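Local coordinates for soluble lytic murein transglycosylase (Pseudomonas aeruginosa, PDB 5OHU), which cleaves the glycan strands of peptidoglycan as a lytic transglycosylase, in both exolytic and endolytic modes, at residues P393-R405 and F436-A448. Residues are numbered along the deposited sequence; the frame is centred on the assembly and turned at random.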
# COMPACT_ATOMS: atom_id res chain seq x y z
N PRO A 393 -17.73 21.71 -4.50
CA PRO A 393 -16.63 21.79 -5.46
C PRO A 393 -15.66 22.91 -5.11
O PRO A 393 -16.06 24.03 -4.79
CB PRO A 393 -17.33 22.06 -6.80
CG PRO A 393 -18.72 21.56 -6.60
CD PRO A 393 -19.04 21.80 -5.15
N ALA A 394 -14.37 22.60 -5.17
CA ALA A 394 -13.35 23.60 -4.89
C ALA A 394 -13.41 24.72 -5.92
O ALA A 394 -13.65 24.47 -7.11
CB ALA A 394 -11.96 22.96 -4.87
N HIS A 395 -13.22 25.96 -5.47
CA HIS A 395 -13.12 27.05 -6.43
C HIS A 395 -11.68 27.16 -6.90
O HIS A 395 -10.75 27.26 -6.08
CB HIS A 395 -13.57 28.39 -5.87
CG HIS A 395 -12.93 29.55 -6.58
ND1 HIS A 395 -11.83 30.22 -6.10
CD2 HIS A 395 -13.19 30.08 -7.80
CE1 HIS A 395 -11.48 31.17 -6.95
NE2 HIS A 395 -12.29 31.11 -7.99
N ILE A 396 -11.50 27.18 -8.21
CA ILE A 396 -10.19 27.08 -8.84
C ILE A 396 -9.85 28.42 -9.46
O ILE A 396 -10.65 28.98 -10.23
CB ILE A 396 -10.18 25.95 -9.88
CG1 ILE A 396 -10.51 24.61 -9.22
CG2 ILE A 396 -8.86 25.93 -10.64
CD1 ILE A 396 -11.24 23.64 -10.11
N ASP A 397 -8.70 28.96 -9.10
CA ASP A 397 -8.13 30.11 -9.78
C ASP A 397 -7.98 29.79 -11.27
O ASP A 397 -7.34 28.78 -11.62
CB ASP A 397 -6.77 30.42 -9.17
CG ASP A 397 -6.16 31.70 -9.69
OD1 ASP A 397 -6.82 32.44 -10.45
OD2 ASP A 397 -4.99 31.97 -9.33
N PRO A 398 -8.57 30.58 -12.17
CA PRO A 398 -8.40 30.29 -13.60
C PRO A 398 -6.95 30.24 -14.05
O PRO A 398 -6.64 29.54 -15.02
CB PRO A 398 -9.17 31.44 -14.29
CG PRO A 398 -10.18 31.87 -13.29
CD PRO A 398 -9.52 31.68 -11.93
N ARG A 399 -6.05 30.95 -13.37
CA ARG A 399 -4.64 30.93 -13.76
C ARG A 399 -3.97 29.62 -13.36
O ARG A 399 -3.10 29.13 -14.09
CB ARG A 399 -3.91 32.13 -13.16
CG ARG A 399 -4.40 33.48 -13.66
CD ARG A 399 -3.56 34.65 -13.12
NE ARG A 399 -3.01 34.38 -11.79
CZ ARG A 399 -3.71 34.40 -10.66
NH1 ARG A 399 -5.01 34.68 -10.68
NH2 ARG A 399 -3.11 34.13 -9.51
N VAL A 400 -4.35 29.05 -12.22
CA VAL A 400 -3.80 27.75 -11.86
C VAL A 400 -4.38 26.66 -12.75
O VAL A 400 -3.68 25.73 -13.15
CB VAL A 400 -4.04 27.46 -10.36
CG1 VAL A 400 -3.74 26.00 -10.03
CG2 VAL A 400 -3.16 28.37 -9.52
N LEU A 401 -5.67 26.75 -13.09
CA LEU A 401 -6.24 25.81 -14.05
C LEU A 401 -5.51 25.89 -15.39
O LEU A 401 -5.19 24.86 -16.00
CB LEU A 401 -7.73 26.08 -14.23
CG LEU A 401 -8.49 25.26 -15.28
CD1 LEU A 401 -8.20 23.77 -15.17
CD2 LEU A 401 -9.98 25.50 -15.14
N GLN A 402 -5.25 27.11 -15.87
CA GLN A 402 -4.54 27.26 -17.13
C GLN A 402 -3.13 26.68 -17.03
O GLN A 402 -2.71 25.92 -17.90
CB GLN A 402 -4.50 28.73 -17.54
CG GLN A 402 -4.51 28.93 -19.05
CD GLN A 402 -4.40 30.39 -19.45
OE1 GLN A 402 -3.66 31.16 -18.83
NE2 GLN A 402 -5.13 30.77 -20.49
N ARG A 403 -2.40 27.03 -15.96
CA ARG A 403 -1.09 26.44 -15.70
C ARG A 403 -1.11 24.92 -15.87
O ARG A 403 -0.27 24.35 -16.57
CB ARG A 403 -0.63 26.80 -14.29
CG ARG A 403 0.85 27.15 -14.13
CD ARG A 403 1.19 27.43 -12.66
NE ARG A 403 0.45 28.57 -12.11
CZ ARG A 403 0.29 28.82 -10.81
NH1 ARG A 403 0.81 28.00 -9.90
NH2 ARG A 403 -0.40 29.88 -10.40
N VAL A 404 -2.09 24.27 -15.25
CA VAL A 404 -2.13 22.81 -15.27
C VAL A 404 -2.52 22.30 -16.65
O VAL A 404 -1.92 21.35 -17.17
CB VAL A 404 -3.06 22.29 -14.15
CG1 VAL A 404 -3.55 20.88 -14.45
CG2 VAL A 404 -2.33 22.33 -12.82
N ARG A 405 -3.50 22.92 -17.30
CA ARG A 405 -3.81 22.48 -18.65
C ARG A 405 -2.72 22.87 -19.65
O ARG A 405 -2.66 22.29 -20.73
CB ARG A 405 -5.18 23.01 -19.10
CG ARG A 405 -5.65 22.36 -20.40
CD ARG A 405 -7.10 22.65 -20.73
NE ARG A 405 -7.59 23.86 -20.07
CZ ARG A 405 -8.82 23.98 -19.59
NH1 ARG A 405 -9.20 25.11 -18.99
NH2 ARG A 405 -9.68 22.97 -19.68
N PHE A 436 2.86 18.17 -8.57
CA PHE A 436 1.88 19.24 -8.44
C PHE A 436 1.65 19.62 -6.98
O PHE A 436 1.75 18.78 -6.08
CB PHE A 436 0.55 18.83 -9.07
CG PHE A 436 0.54 18.83 -10.57
CD1 PHE A 436 1.63 19.32 -11.29
CD2 PHE A 436 -0.56 18.36 -11.27
CE1 PHE A 436 1.61 19.33 -12.68
CE2 PHE A 436 -0.59 18.36 -12.66
CZ PHE A 436 0.50 18.85 -13.37
N ASP A 437 1.33 20.89 -6.75
CA ASP A 437 0.94 21.31 -5.41
C ASP A 437 -0.58 21.15 -5.24
O ASP A 437 -1.28 20.67 -6.14
CB ASP A 437 1.42 22.74 -5.11
CG ASP A 437 0.70 23.81 -5.91
OD1 ASP A 437 -0.21 23.50 -6.70
OD2 ASP A 437 1.04 25.00 -5.72
N ARG A 438 -1.09 21.57 -4.08
CA ARG A 438 -2.47 21.26 -3.70
C ARG A 438 -3.46 21.86 -4.69
O ARG A 438 -4.36 21.16 -5.17
CB ARG A 438 -2.76 21.76 -2.29
CG ARG A 438 -4.08 21.25 -1.72
CD ARG A 438 -4.21 21.55 -0.23
NE ARG A 438 -5.43 20.98 0.34
CZ ARG A 438 -6.59 21.63 0.41
NH1 ARG A 438 -6.69 22.87 -0.05
NH2 ARG A 438 -7.66 21.04 0.94
N ASP A 439 -3.32 23.15 -5.01
CA ASP A 439 -4.24 23.79 -5.94
C ASP A 439 -4.17 23.15 -7.32
O ASP A 439 -5.19 22.98 -7.99
CB ASP A 439 -3.94 25.29 -6.04
CG ASP A 439 -3.78 25.94 -4.68
OD1 ASP A 439 -2.96 25.45 -3.87
OD2 ASP A 439 -4.47 26.96 -4.43
N GLU A 440 -2.96 22.80 -7.76
CA GLU A 440 -2.81 22.17 -9.06
C GLU A 440 -3.43 20.78 -9.07
O GLU A 440 -4.13 20.41 -10.02
CB GLU A 440 -1.33 22.11 -9.43
CG GLU A 440 -0.73 23.47 -9.78
CD GLU A 440 0.78 23.42 -9.93
OE1 GLU A 440 1.45 22.68 -9.17
OE2 GLU A 440 1.30 24.11 -10.83
N LEU A 441 -3.18 20.00 -8.02
CA LEU A 441 -3.82 18.70 -7.88
C LEU A 441 -5.33 18.81 -7.99
O LEU A 441 -5.98 17.97 -8.63
CB LEU A 441 -3.43 18.07 -6.55
CG LEU A 441 -2.00 17.57 -6.42
CD1 LEU A 441 -1.77 17.12 -5.00
CD2 LEU A 441 -1.73 16.43 -7.40
N ILE A 442 -5.91 19.84 -7.38
CA ILE A 442 -7.35 20.05 -7.45
C ILE A 442 -7.78 20.36 -8.88
O ILE A 442 -8.76 19.80 -9.39
CB ILE A 442 -7.78 21.16 -6.47
CG1 ILE A 442 -7.78 20.64 -5.02
CG2 ILE A 442 -9.14 21.72 -6.83
CD1 ILE A 442 -7.68 21.71 -3.98
N ALA A 443 -7.03 21.23 -9.57
CA ALA A 443 -7.33 21.51 -10.97
C ALA A 443 -7.23 20.25 -11.82
O ALA A 443 -8.09 20.00 -12.68
CB ALA A 443 -6.39 22.59 -11.50
N GLN A 444 -6.19 19.43 -11.59
CA GLN A 444 -6.06 18.18 -12.33
C GLN A 444 -7.25 17.25 -12.07
O GLN A 444 -7.73 16.57 -12.98
CB GLN A 444 -4.75 17.48 -11.96
CG GLN A 444 -4.28 16.46 -12.98
CD GLN A 444 -3.22 15.54 -12.43
OE1 GLN A 444 -3.26 15.17 -11.26
NE2 GLN A 444 -2.26 15.16 -13.28
N ALA A 445 -7.73 17.23 -10.82
CA ALA A 445 -8.89 16.41 -10.49
C ALA A 445 -10.10 16.82 -11.32
O ALA A 445 -10.84 15.97 -11.82
CB ALA A 445 -9.21 16.51 -8.99
N ARG A 446 -10.32 18.13 -11.48
CA ARG A 446 -11.46 18.59 -12.27
C ARG A 446 -11.31 18.18 -13.73
O ARG A 446 -12.28 17.76 -14.37
CB ARG A 446 -11.63 20.10 -12.16
CG ARG A 446 -12.95 20.62 -12.75
CD ARG A 446 -14.16 20.13 -11.96
NE ARG A 446 -15.33 19.90 -12.81
CZ ARG A 446 -16.25 20.83 -13.08
NH1 ARG A 446 -16.13 22.05 -12.58
NH2 ARG A 446 -17.28 20.54 -13.87
N LEU A 447 -10.09 18.31 -14.28
CA LEU A 447 -9.87 18.00 -15.69
C LEU A 447 -10.11 16.52 -15.97
O LEU A 447 -10.75 16.17 -16.97
CB LEU A 447 -8.45 18.40 -16.11
CG LEU A 447 -8.14 19.90 -16.26
CD1 LEU A 447 -6.64 20.14 -16.34
CD2 LEU A 447 -8.83 20.48 -17.50
N ALA A 448 -9.61 15.65 -15.10
CA ALA A 448 -9.81 14.21 -15.28
C ALA A 448 -11.27 13.82 -15.09
O ALA A 448 -11.77 12.92 -15.77
CB ALA A 448 -8.91 13.44 -14.30
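With chi1 of V404 at 158°, its CG1 lies anti to the backbone N and reaches L447 CD1 at 3.7 Å, while CG2, anti to the carbonyl carbon, presses on E440 CB at 3.5 Å. The valine is thus a knob in the hole formed by E440, A443, Q444 and L447, with the F436 ring near CG1. The small A443, its CB 4.1 Å from L401 CA, is consistent with the close approach of helices 398-405 and 438-448, their axes 8.9 Å apart at a crossing angle of -71°. L401 CD1 meets the branch point of L447, whose CD2 is touched by R405 NH2 at 3.4 Å. Before its helix, the extended 394-396 strip continues the contact: A394 CB rests on I442 CG2 at 3.7 Å, and I396 reaches I442, A443 and R446. E440 serves two roles. Its CB and CG pack against V404 and V400, while OE1 accepts from D437 N and D437 OD1 from E440 N, a capping box. R403 NH1 stays 4.0 Å from E440 OE2, too long for a salt bridge. Cohesion between the two helices therefore comes mainly from apolar contacts, with charge attraction between R403 and E440 probably a minor addition.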